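Local coordinates for DUF72 domain-containing protein (Thermotoga maritima, PDB 1VPQ) that is of unknown function but belongs to the DUF72 family, whose members are placed among the TIM-barrel proteins, at residues Q110-I115 with Y148-A153; V180-L185 with R203-N208; D221-E226 with K255-I260. One frame throughout, in Å; residues are numbered along the deposited sequence.

The three contacts sit on one TIM barrel, contact 1 at the strand-entry end, contacts 2 and 3 at the strand-exit end. Contact 1 joins helix 101-116 to the entry of strand 152-155. Contact 2 pairs the exits of strands 176-181 and 199-204, where a sulfate ion is bound, and lies on the other side of the chain's centre; the centres of contacts 1 and 2 are about 27 Å apart. Contact 3, its centre about 12 Å from that of contact 2, joins the loop before helix 226-240 to the start of helix 257-270. These two touch directly: Tyr-224 OH lies 2.6 Å from Asp-181 OD2, a probable hydrogen bond, and Arg-207 N packs on Tyr-222 CG. Contact 1 stays about 17 Å from contact 3 between nearest atoms.

Contact 1: residues Q110-I115 with Y148-A153; sequences QIEPLI and YPYELA
Ile-111 and Ile-115, one helical turn apart, present their CD1 methyls to the two tyrosines of 148-153. Ile-111 CD1 abuts the hydroxyl end of the Tyr-148 ring, at the edge and near the ring plane, 3.3 Å from Tyr-148 OH; the nearest ring carbon, Tyr-148 CZ, is 4.3 Å from Ile-111 CD1. The two side chains cross at about a right angle. Ile-111 CG1 sits between the backbone N and the carbonyl carbon (chi1 67°), and from there CD1 extends toward the tyrosine. Ile-115 CD1 rests 3.7 Å from Tyr-150 CD2 and also reaches Tyr-148 tip to tip, 3.9 Å from Tyr-148 OH. Within 148-153, Pro-149 CG lies over the centre of the Tyr-150 ring, 3.9 Å above its plane.

The polar approach is looser. Glu-112 OE1 stands 3.6 Å from Tyr-150 OH, the carboxylate turned 47° from the ring plane, and no hydrogen bond joins the segments. Tyr-148 OH bonds instead to Thr-123 OG1 on strand 120-126, whose Leu-120 also touches both isoleucines. Helix 101-116 is kinked here, and the bond from Ile-115 N to Ile-111 O is weak.

The contact thus joins a barrel helix to the turn leading into strand 152-155 by methyl-to-tyrosine packing, with the hydroxyl of Tyr-148 satisfied by the neighbouring strand rather than by the helix.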
loop_
_atom_site.group_PDB
_atom_site.type_symbol
_atom_site.label_atom_id
_atom_site.label_comp_id
_atom_site.label_asym_id
_atom_site.label_seq_id
_atom_site.Cartn_x
_atom_site.Cartn_y
_atom_site.Cartn_z
ATOM N N GLN A 110 17.365 6.521 -5.298
ATOM C CA GLN A 110 16.437 6.328 -6.421
ATOM C C GLN A 110 15.267 7.294 -6.285
ATOM O O GLN A 110 14.988 8.059 -7.196
ATOM C CB GLN A 110 15.856 4.906 -6.509
ATOM C CG GLN A 110 16.766 3.758 -6.132
ATOM C CD GLN A 110 18.011 3.699 -6.960
ATOM O OE1 GLN A 110 17.953 3.706 -8.188
ATOM N NE2 GLN A 110 19.158 3.631 -6.296
ATOM N N ILE A 111 14.601 7.257 -5.133
ATOM C CA ILE A 111 13.355 8.009 -4.924
ATOM C C ILE A 111 13.549 9.407 -4.320
ATOM O O ILE A 111 12.564 10.087 -4.027
ATOM C CB ILE A 111 12.360 7.221 -4.033
ATOM C CG1 ILE A 111 12.895 7.079 -2.603
ATOM C CG2 ILE A 111 12.064 5.855 -4.658
ATOM C CD1 ILE A 111 11.850 6.683 -1.608
ATOM N N GLU A 112 14.805 9.820 -4.121
ATOM C CA GLU A 112 15.130 11.181 -3.639
ATOM C C GLU A 112 14.504 12.286 -4.504
ATOM O O GLU A 112 13.965 13.254 -3.958
ATOM C CB GLU A 112 16.650 11.383 -3.538
ATOM C CG GLU A 112 17.085 12.749 -2.977
ATOM C CD GLU A 112 16.576 13.026 -1.562
ATOM O OE1 GLU A 112 16.357 12.065 -0.791
ATOM O OE2 GLU A 112 16.403 14.217 -1.217
ATOM N N PRO A 113 14.582 12.155 -5.848
ATOM C CA PRO A 113 13.856 13.041 -6.758
ATOM C C PRO A 113 12.451 13.410 -6.289
ATOM O O PRO A 113 12.125 14.587 -6.114
ATOM C CB PRO A 113 13.739 12.194 -8.052
ATOM C CG PRO A 113 14.460 10.903 -7.784
ATOM C CD PRO A 113 15.364 11.179 -6.625
ATOM N N LEU A 114 11.641 12.386 -6.066
ATOM C CA LEU A 114 10.201 12.555 -6.002
ATOM C C LEU A 114 9.725 12.998 -4.633
ATOM O O LEU A 114 8.638 13.554 -4.509
ATOM C CB LEU A 114 9.521 11.269 -6.472
ATOM C CG LEU A 114 10.064 10.861 -7.855
ATOM C CD1 LEU A 114 9.402 9.616 -8.407
ATOM C CD2 LEU A 114 9.928 12.008 -8.862
ATOM N N ILE A 115 10.547 12.780 -3.616
ATOM C CA ILE A 115 10.305 13.369 -2.309
ATOM C C ILE A 115 10.542 14.877 -2.407
ATOM O O ILE A 115 9.728 15.663 -1.922
ATOM C CB ILE A 115 11.198 12.735 -1.211
ATOM C CG1 ILE A 115 10.879 11.244 -1.074
ATOM C CG2 ILE A 115 10.982 13.430 0.137
ATOM C CD1 ILE A 115 11.774 10.492 -0.117
ATOM N N TYR A 148 16.278 4.820 7.272
ATOM C CA TYR A 148 15.391 5.585 6.394
ATOM C C TYR A 148 14.690 6.711 7.155
ATOM O O TYR A 148 13.777 6.433 7.923
ATOM C CB TYR A 148 14.335 4.657 5.788
ATOM C CG TYR A 148 13.536 5.308 4.680
ATOM C CD1 TYR A 148 14.116 5.575 3.442
ATOM C CD2 TYR A 148 12.204 5.664 4.868
ATOM C CE1 TYR A 148 13.390 6.166 2.426
ATOM C CE2 TYR A 148 11.474 6.261 3.857
ATOM C CZ TYR A 148 12.072 6.504 2.643
ATOM O OH TYR A 148 11.344 7.095 1.653
ATOM N N PRO A 149 15.096 7.981 6.928
ATOM C CA PRO A 149 14.577 9.124 7.698
ATOM C C PRO A 149 13.299 9.808 7.177
ATOM O O PRO A 149 12.996 10.914 7.618
ATOM C CB PRO A 149 15.732 10.123 7.614
ATOM C CG PRO A 149 16.263 9.911 6.241
ATOM C CD PRO A 149 16.095 8.425 5.939
ATOM N N TYR A 150 12.568 9.181 6.263
ATOM C CA TYR A 150 11.372 9.800 5.699
ATOM C C TYR A 150 10.132 9.022 6.095
ATOM O O TYR A 150 10.229 7.990 6.748
ATOM C CB TYR A 150 11.494 9.905 4.180
ATOM C CG TYR A 150 12.729 10.656 3.764
ATOM C CD1 TYR A 150 12.921 11.973 4.156
ATOM C CD2 TYR A 150 13.716 10.047 3.007
ATOM C CE1 TYR A 150 14.052 12.671 3.802
ATOM C CE2 TYR A 150 14.862 10.744 2.640
ATOM C CZ TYR A 150 15.019 12.054 3.043
ATOM O OH TYR A 150 16.142 12.753 2.689
ATOM N N GLU A 151 8.968 9.526 5.704
ATOM C CA GLU A 151 7.702 8.938 6.121
ATOM C C GLU A 151 7.656 7.437 5.817
ATOM O O GLU A 151 7.730 7.034 4.662
ATOM C CB GLU A 151 6.521 9.664 5.464
ATOM C CG GLU A 151 6.182 11.018 6.086
ATOM C CD GLU A 151 5.496 10.922 7.444
ATOM O OE1 GLU A 151 5.221 9.796 7.906
ATOM O OE2 GLU A 151 5.236 11.981 8.060
ATOM N N LEU A 152 7.527 6.642 6.881
ATOM C CA LEU A 152 7.507 5.183 6.813
ATOM C C LEU A 152 6.226 4.588 7.411
ATOM O O LEU A 152 5.712 5.078 8.420
ATOM C CB LEU A 152 8.721 4.615 7.562
ATOM C CG LEU A 152 9.007 3.120 7.389
ATOM C CD1 LEU A 152 9.387 2.790 5.955
ATOM C CD2 LEU A 152 10.093 2.661 8.338
ATOM N N ALA A 153 5.728 3.536 6.758
ATOM C CA ALA A 153 4.585 2.753 7.226
ATOM C C ALA A 153 4.887 1.269 7.135
ATOM O O ALA A 153 5.575 0.817 6.207
ATOM C CB ALA A 153 3.323 3.073 6.423
#

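Contact 2: residues V180-L185 with R203-N208; sequences VDEPKL and RFHGRN. With SO4 (sulfate ion), chain B.
Asp-181 and Arg-207 form a side-on salt bridge across the strand exits. Asp-181 CG is anti to the backbone N (chi1 -164°), which sends the carboxylate carbon to the Arg-207 side. Arg-207 NE donates to the syn lone pair of Asp-181 OD2 at 2.9 Å, while Arg-207 NH2 reaches Asp-181 OD1 at 3.2 Å; carboxylate and guanidinium planes are 45° apart. Lys-184 NZ donates to the same OD1 of Asp-181 at 2.9 Å, from the opposite face of the carboxylate plane to Arg-207 NH2. Lys-184 CE also lies over one face of the Arg-207 guanidinium, toward its rim.

Behind this network the strands pair in parallel. Asp-181 N bonds to Arg-203 O at 2.9 Å, and His-205 N donates to Asp-181 O at 2.9 Å in a nearly straight bond (177°), so the backbone of Asp-181 is gripped on both sides of Phe-204. Beyond the strands, Pro-183 CD lies 3.3 Å from Gly-206 O, and one water links Lys-184 N to Arg-207 O.

On the side carrying Val-180 and Arg-203, just beyond the strands, Glu-182 CG meets the His-205 ring edge, 3.5 Å from His-205 CD2, the two side chains side by side. His-205 CE1 lies over one face of the Arg-203 guanidinium, toward its rim; Arg-203 NH2 donates to sulfate O4 at 2.9 Å and NH1 also bonds the ion.

Outer partners fix these groups: Tyr-224 OH bonds Asp-181 OD2, Glu-155 holds Arg-203 and His-205, and Asn-251 meets His-205 ND1. Lys-84, Arg-157 and Tyr-220 also bond the sulfate, probably from the crystallisation liquor, consistent with an anion-suited pocket where TIM barrels carry active sites. The Asp-181 carboxylate, taking both bases, probably offsets the Lys-184 to Arg-207 repulsion, helped by Glu-228 on Arg-207 NH1.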
loop_
_atom_site.group_PDB
_atom_site.type_symbol
_atom_site.label_atom_id
_atom_site.label_comp_id
_atom_site.label_asym_id
_atom_site.label_seq_id
_atom_site.Cartn_x
_atom_site.Cartn_y
_atom_site.Cartn_z
ATOM N N VAL A 180 -5.085 -3.132 7.873
ATOM C CA VAL A 180 -5.274 -4.092 6.790
ATOM C C VAL A 180 -6.616 -4.807 6.884
ATOM O O VAL A 180 -7.031 -5.237 7.966
ATOM C CB VAL A 180 -4.195 -5.186 6.802
ATOM C CG1 VAL A 180 -4.364 -6.130 5.609
ATOM C CG2 VAL A 180 -2.833 -4.594 6.773
ATOM N N ASP A 181 -7.283 -4.937 5.736
ATOM C CA ASP A 181 -8.342 -5.922 5.589
ATOM C C ASP A 181 -7.870 -7.051 4.668
ATOM O O ASP A 181 -7.535 -6.830 3.502
ATOM C CB ASP A 181 -9.651 -5.323 5.081
ATOM C CG ASP A 181 -10.825 -6.259 5.311
ATOM O OD1 ASP A 181 -11.264 -6.386 6.477
ATOM O OD2 ASP A 181 -11.283 -6.892 4.335
ATOM N N GLU A 182 -7.865 -8.249 5.244
ATOM C CA GLU A 182 -7.332 -9.472 4.665
ATOM C C GLU A 182 -8.364 -10.560 4.886
ATOM O O GLU A 182 -9.310 -10.353 5.637
ATOM C CB GLU A 182 -6.078 -9.882 5.445
ATOM C CG GLU A 182 -4.766 -9.545 4.804
ATOM C CD GLU A 182 -3.609 -9.735 5.753
ATOM O OE1 GLU A 182 -3.626 -10.686 6.555
ATOM O OE2 GLU A 182 -2.672 -8.925 5.708
ATOM N N PRO A 183 -8.167 -11.748 4.279
ATOM C CA PRO A 183 -9.018 -12.898 4.611
ATOM C C PRO A 183 -9.149 -13.191 6.125
ATOM O O PRO A 183 -8.221 -12.928 6.909
ATOM C CB PRO A 183 -8.328 -14.051 3.883
ATOM C CG PRO A 183 -7.652 -13.417 2.736
ATOM C CD PRO A 183 -7.180 -12.085 3.241
ATOM N N LYS A 184 -10.310 -13.708 6.522
ATOM C CA LYS A 184 -10.590 -14.019 7.927
ATOM C C LYS A 184 -10.245 -15.481 8.172
ATOM O O LYS A 184 -11.121 -16.339 8.341
ATOM C CB LYS A 184 -12.055 -13.714 8.292
ATOM C CG LYS A 184 -12.566 -12.347 7.824
ATOM C CD LYS A 184 -11.614 -11.203 8.140
ATOM C CE LYS A 184 -12.257 -9.848 7.871
ATOM N NZ LYS A 184 -11.329 -8.726 8.182
ATOM N N LEU A 185 -8.943 -15.746 8.185
ATOM C CA LEU A 185 -8.423 -17.105 8.236
ATOM C C LEU A 185 -7.374 -17.237 9.331
ATOM O O LEU A 185 -6.783 -16.234 9.755
ATOM C CB LEU A 185 -7.799 -17.472 6.888
ATOM C CG LEU A 185 -8.716 -17.418 5.659
ATOM C CD1 LEU A 185 -7.880 -17.343 4.394
ATOM C CD2 LEU A 185 -9.659 -18.623 5.604
ATOM N N ARG A 203 -4.884 -0.756 3.754
ATOM C CA ARG A 203 -4.730 -1.639 2.603
ATOM C C ARG A 203 -5.777 -2.753 2.626
ATOM O O ARG A 203 -5.887 -3.468 3.606
ATOM C CB ARG A 203 -3.320 -2.218 2.555
ATOM C CG ARG A 203 -2.235 -1.163 2.335
ATOM C CD ARG A 203 -0.910 -1.815 2.000
ATOM N NE ARG A 203 -0.824 -2.237 0.602
ATOM C CZ ARG A 203 -0.252 -3.361 0.170
ATOM N NH1 ARG A 203 0.254 -4.244 1.014
ATOM N NH2 ARG A 203 -0.219 -3.622 -1.129
ATOM N N PHE A 204 -6.541 -2.877 1.539
ATOM C CA PHE A 204 -7.597 -3.883 1.421
ATOM C C PHE A 204 -7.238 -4.901 0.347
ATOM O O PHE A 204 -7.144 -4.565 -0.829
ATOM C CB PHE A 204 -8.938 -3.221 1.083
ATOM C CG PHE A 204 -9.330 -2.099 2.024
ATOM C CD1 PHE A 204 -9.189 -2.229 3.400
ATOM C CD2 PHE A 204 -9.867 -0.922 1.527
ATOM C CE1 PHE A 204 -9.561 -1.193 4.260
ATOM C CE2 PHE A 204 -10.246 0.119 2.382
ATOM C CZ PHE A 204 -10.089 -0.020 3.744
ATOM N N HIS A 205 -7.043 -6.148 0.768
ATOM C CA HIS A 205 -6.600 -7.231 -0.125
ATOM C C HIS A 205 -7.728 -8.147 -0.568
ATOM O O HIS A 205 -7.491 -9.123 -1.291
ATOM C CB HIS A 205 -5.551 -8.099 0.584
ATOM C CG HIS A 205 -4.377 -7.331 1.103
ATOM N ND1 HIS A 205 -3.526 -6.635 0.278
ATOM C CD2 HIS A 205 -3.903 -7.170 2.358
ATOM C CE1 HIS A 205 -2.586 -6.062 1.005
ATOM N NE2 HIS A 205 -2.793 -6.370 2.273
ATOM N N GLY A 206 -8.941 -7.849 -0.113
ATOM C CA GLY A 206 -10.065 -8.770 -0.240
ATOM C C GLY A 206 -9.986 -9.885 0.789
ATOM O O GLY A 206 -9.086 -9.912 1.621
ATOM N N ARG A 207 -10.926 -10.819 0.710
ATOM C CA ARG A 207 -11.100 -11.843 1.735
ATOM C C ARG A 207 -11.280 -13.223 1.141
ATOM O O ARG A 207 -12.045 -14.038 1.658
ATOM C CB ARG A 207 -12.320 -11.522 2.590
ATOM C CG ARG A 207 -12.269 -10.173 3.222
ATOM C CD ARG A 207 -13.557 -9.914 3.915
ATOM N NE ARG A 207 -13.501 -8.676 4.659
ATOM C CZ ARG A 207 -14.515 -8.173 5.349
ATOM N NH1 ARG A 207 -15.688 -8.807 5.394
ATOM N NH2 ARG A 207 -14.355 -7.028 5.992
ATOM N N ASN A 208 -10.564 -13.475 0.053
ATOM C CA ASN A 208 -10.573 -14.770 -0.601
ATOM C C ASN A 208 -10.201 -15.885 0.379
ATOM O O ASN A 208 -9.093 -15.921 0.888
ATOM C CB ASN A 208 -9.597 -14.742 -1.785
ATOM C CG ASN A 208 -9.688 -15.989 -2.665
ATOM O OD1 ASN A 208 -10.421 -16.928 -2.365
ATOM N ND2 ASN A 208 -8.927 -15.997 -3.756
HETATM S S SO4 B . 0.617 -7.523 -0.749
HETATM O O1 SO4 B . 0.612 -7.290 0.692
HETATM O O2 SO4 B . 1.589 -8.554 -1.093
HETATM O O3 SO4 B . -0.713 -7.961 -1.142
HETATM O O4 SO4 B . 0.997 -6.292 -1.434
HETATM O O HOH W 1 -12.295 -14.500 4.652
#

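Contact 3: residues D221-E226 with K255-I260; sequences DYLYSE and KGQAAI
Gln-257 crosses both Asp-221 and Leu-223 obliquely, its side chain rising from the first turn of helix 257-270 to lie against the chain of 221-226. CG of Gln-257 is anti to the carbonyl carbon (chi1 -77°), which sets it 3.8 Å from Tyr-222 O; Gln-257 CB is closer still, 3.4 Å from Tyr-222 O. The side chain runs extended beyond CG. At the far end the Gln-257 amide group faces the Asp-221 carboxylate, with Gln-257 CD 3.5 Å from Asp-221 OD1 and the two planes 37° apart.

Leu-223 packs against Gln-257, and its CD1 methyl bridges two residues of the helix, lying 3.9 Å from Gln-257 CG and 3.9 Å from Ile-260 CG2. Gln-257 and Ile-260 follow Gly-256, the N-cap, and the turn is closed by the 3.0 Å bond from Ile-260 N to Gly-256 O.

Tyr-222 points away from this helix. Its CE2 lies over one face of the Tyr-224 ring, toward the rim, while its OH bonds Glu-228. Further bonds tie the loop backbone down, from Asn-252 to Tyr-222 O and from Tyr-224 N to Asn-261. Ser-225 is the N-cap of helix 226-240: its side chain caps a backbone N of that helix, and its own N bonds Glu-228. Here the loop leaving strand 199-204 packs on the start of the helix that follows strand 245-250, a meeting of neighbouring beta-alpha units at the strand-exit end of a TIM barrel.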
loop_
_atom_site.group_PDB
_atom_site.type_symbol
_atom_site.label_atom_id
_atom_site.label_comp_id
_atom_site.label_asym_id
_atom_site.label_seq_id
_atom_site.Cartn_x
_atom_site.Cartn_y
_atom_site.Cartn_z
ATOM N N ASP A 221 -8.503 -12.488 -5.997
ATOM C CA ASP A 221 -9.812 -12.540 -6.645
ATOM C C ASP A 221 -10.920 -12.406 -5.600
ATOM O O ASP A 221 -11.336 -13.384 -4.972
ATOM C CB ASP A 221 -9.982 -13.828 -7.453
ATOM C CG ASP A 221 -11.305 -13.887 -8.180
ATOM O OD1 ASP A 221 -11.999 -12.850 -8.264
ATOM O OD2 ASP A 221 -11.652 -14.977 -8.678
ATOM N N TYR A 222 -11.370 -11.169 -5.412
ATOM C CA TYR A 222 -12.439 -10.856 -4.471
ATOM C C TYR A 222 -13.032 -9.496 -4.806
ATOM O O TYR A 222 -12.312 -8.599 -5.232
ATOM C CB TYR A 222 -11.905 -10.847 -3.048
ATOM C CG TYR A 222 -12.979 -10.759 -1.994
ATOM C CD1 TYR A 222 -13.592 -11.902 -1.511
ATOM C CD2 TYR A 222 -13.362 -9.537 -1.463
ATOM C CE1 TYR A 222 -14.581 -11.836 -0.542
ATOM C CE2 TYR A 222 -14.357 -9.452 -0.480
ATOM C CZ TYR A 222 -14.957 -10.607 -0.025
ATOM O OH TYR A 222 -15.932 -10.555 0.940
ATOM N N LEU A 223 -14.344 -9.364 -4.627
ATOM C CA LEU A 223 -15.048 -8.102 -4.840
ATOM C C LEU A 223 -15.856 -7.767 -3.593
ATOM O O LEU A 223 -16.874 -8.407 -3.318
ATOM C CB LEU A 223 -15.978 -8.188 -6.061
ATOM C CG LEU A 223 -16.712 -6.894 -6.471
ATOM C CD1 LEU A 223 -15.776 -5.885 -7.122
ATOM C CD2 LEU A 223 -17.861 -7.204 -7.399
ATOM N N TYR A 224 -15.395 -6.770 -2.841
ATOM C CA TYR A 224 -16.106 -6.317 -1.658
ATOM C C TYR A 224 -17.558 -5.943 -1.982
ATOM O O TYR A 224 -17.830 -5.291 -2.987
ATOM C CB TYR A 224 -15.408 -5.104 -1.043
ATOM C CG TYR A 224 -14.143 -5.412 -0.277
ATOM C CD1 TYR A 224 -14.197 -5.818 1.059
ATOM C CD2 TYR A 224 -12.886 -5.260 -0.869
ATOM C CE1 TYR A 224 -13.043 -6.087 1.777
ATOM C CE2 TYR A 224 -11.719 -5.532 -0.154
ATOM C CZ TYR A 224 -11.809 -5.942 1.168
ATOM O OH TYR A 224 -10.672 -6.219 1.884
ATOM N N SER A 225 -18.475 -6.363 -1.118
ATOM C CA SER A 225 -19.865 -5.926 -1.173
ATOM C C SER A 225 -19.982 -4.489 -0.685
ATOM O O SER A 225 -19.138 -4.016 0.075
ATOM C CB SER A 225 -20.749 -6.826 -0.298
ATOM O OG SER A 225 -20.588 -6.540 1.089
ATOM N N GLU A 226 -21.043 -3.814 -1.122
ATOM C CA GLU A 226 -21.355 -2.447 -0.684
ATOM C C GLU A 226 -21.524 -2.363 0.838
ATOM O O GLU A 226 -21.164 -1.360 1.455
ATOM C CB GLU A 226 -22.616 -1.923 -1.389
ATOM N N LYS A 255 -8.796 -8.754 -12.281
ATOM C CA LYS A 255 -9.900 -8.377 -13.180
ATOM C C LYS A 255 -10.607 -7.059 -12.800
ATOM O O LYS A 255 -11.819 -6.912 -12.989
ATOM C CB LYS A 255 -10.902 -9.529 -13.308
ATOM C CG LYS A 255 -10.329 -10.751 -14.020
ATOM C CD LYS A 255 -11.361 -11.870 -14.083
ATOM C CE LYS A 255 -10.869 -13.095 -14.860
ATOM N NZ LYS A 255 -11.626 -13.300 -16.117
ATOM N N GLY A 256 -9.838 -6.106 -12.281
ATOM C CA GLY A 256 -10.337 -4.748 -12.060
ATOM C C GLY A 256 -11.228 -4.574 -10.843
ATOM O O GLY A 256 -11.806 -3.507 -10.647
ATOM N N GLN A 257 -11.316 -5.613 -10.016
ATOM C CA GLN A 257 -12.164 -5.597 -8.835
ATOM C C GLN A 257 -11.741 -4.486 -7.882
ATOM O O GLN A 257 -12.589 -3.790 -7.329
ATOM C CB GLN A 257 -12.163 -6.976 -8.162
ATOM C CG GLN A 257 -13.047 -7.967 -8.922
ATOM C CD GLN A 257 -12.821 -9.425 -8.571
ATOM O OE1 GLN A 257 -11.685 -9.881 -8.439
ATOM N NE2 GLN A 257 -13.914 -10.177 -8.454
ATOM N N ALA A 258 -10.431 -4.311 -7.722
ATOM C CA ALA A 258 -9.871 -3.246 -6.890
ATOM C C ALA A 258 -10.310 -1.859 -7.353
ATOM O O ALA A 258 -10.677 -1.012 -6.541
ATOM C CB ALA A 258 -8.355 -3.327 -6.879
ATOM N N ALA A 259 -10.256 -1.635 -8.664
ATOM C CA ALA A 259 -10.665 -0.366 -9.260
ATOM C C ALA A 259 -12.162 -0.117 -9.046
ATOM O O ALA A 259 -12.550 0.983 -8.653
ATOM C CB ALA A 259 -10.312 -0.339 -10.728
ATOM N N ILE A 260 -12.987 -1.142 -9.285
ATOM C CA ILE A 260 -14.433 -1.075 -9.013
ATOM C C ILE A 260 -14.691 -0.659 -7.569
ATOM O O ILE A 260 -15.371 0.339 -7.317
ATOM C CB ILE A 260 -15.155 -2.424 -9.326
ATOM C CG1 ILE A 260 -15.202 -2.657 -10.838
ATOM C CG2 ILE A 260 -16.591 -2.435 -8.781
ATOM C CD1 ILE A 260 -15.657 -4.048 -11.260
#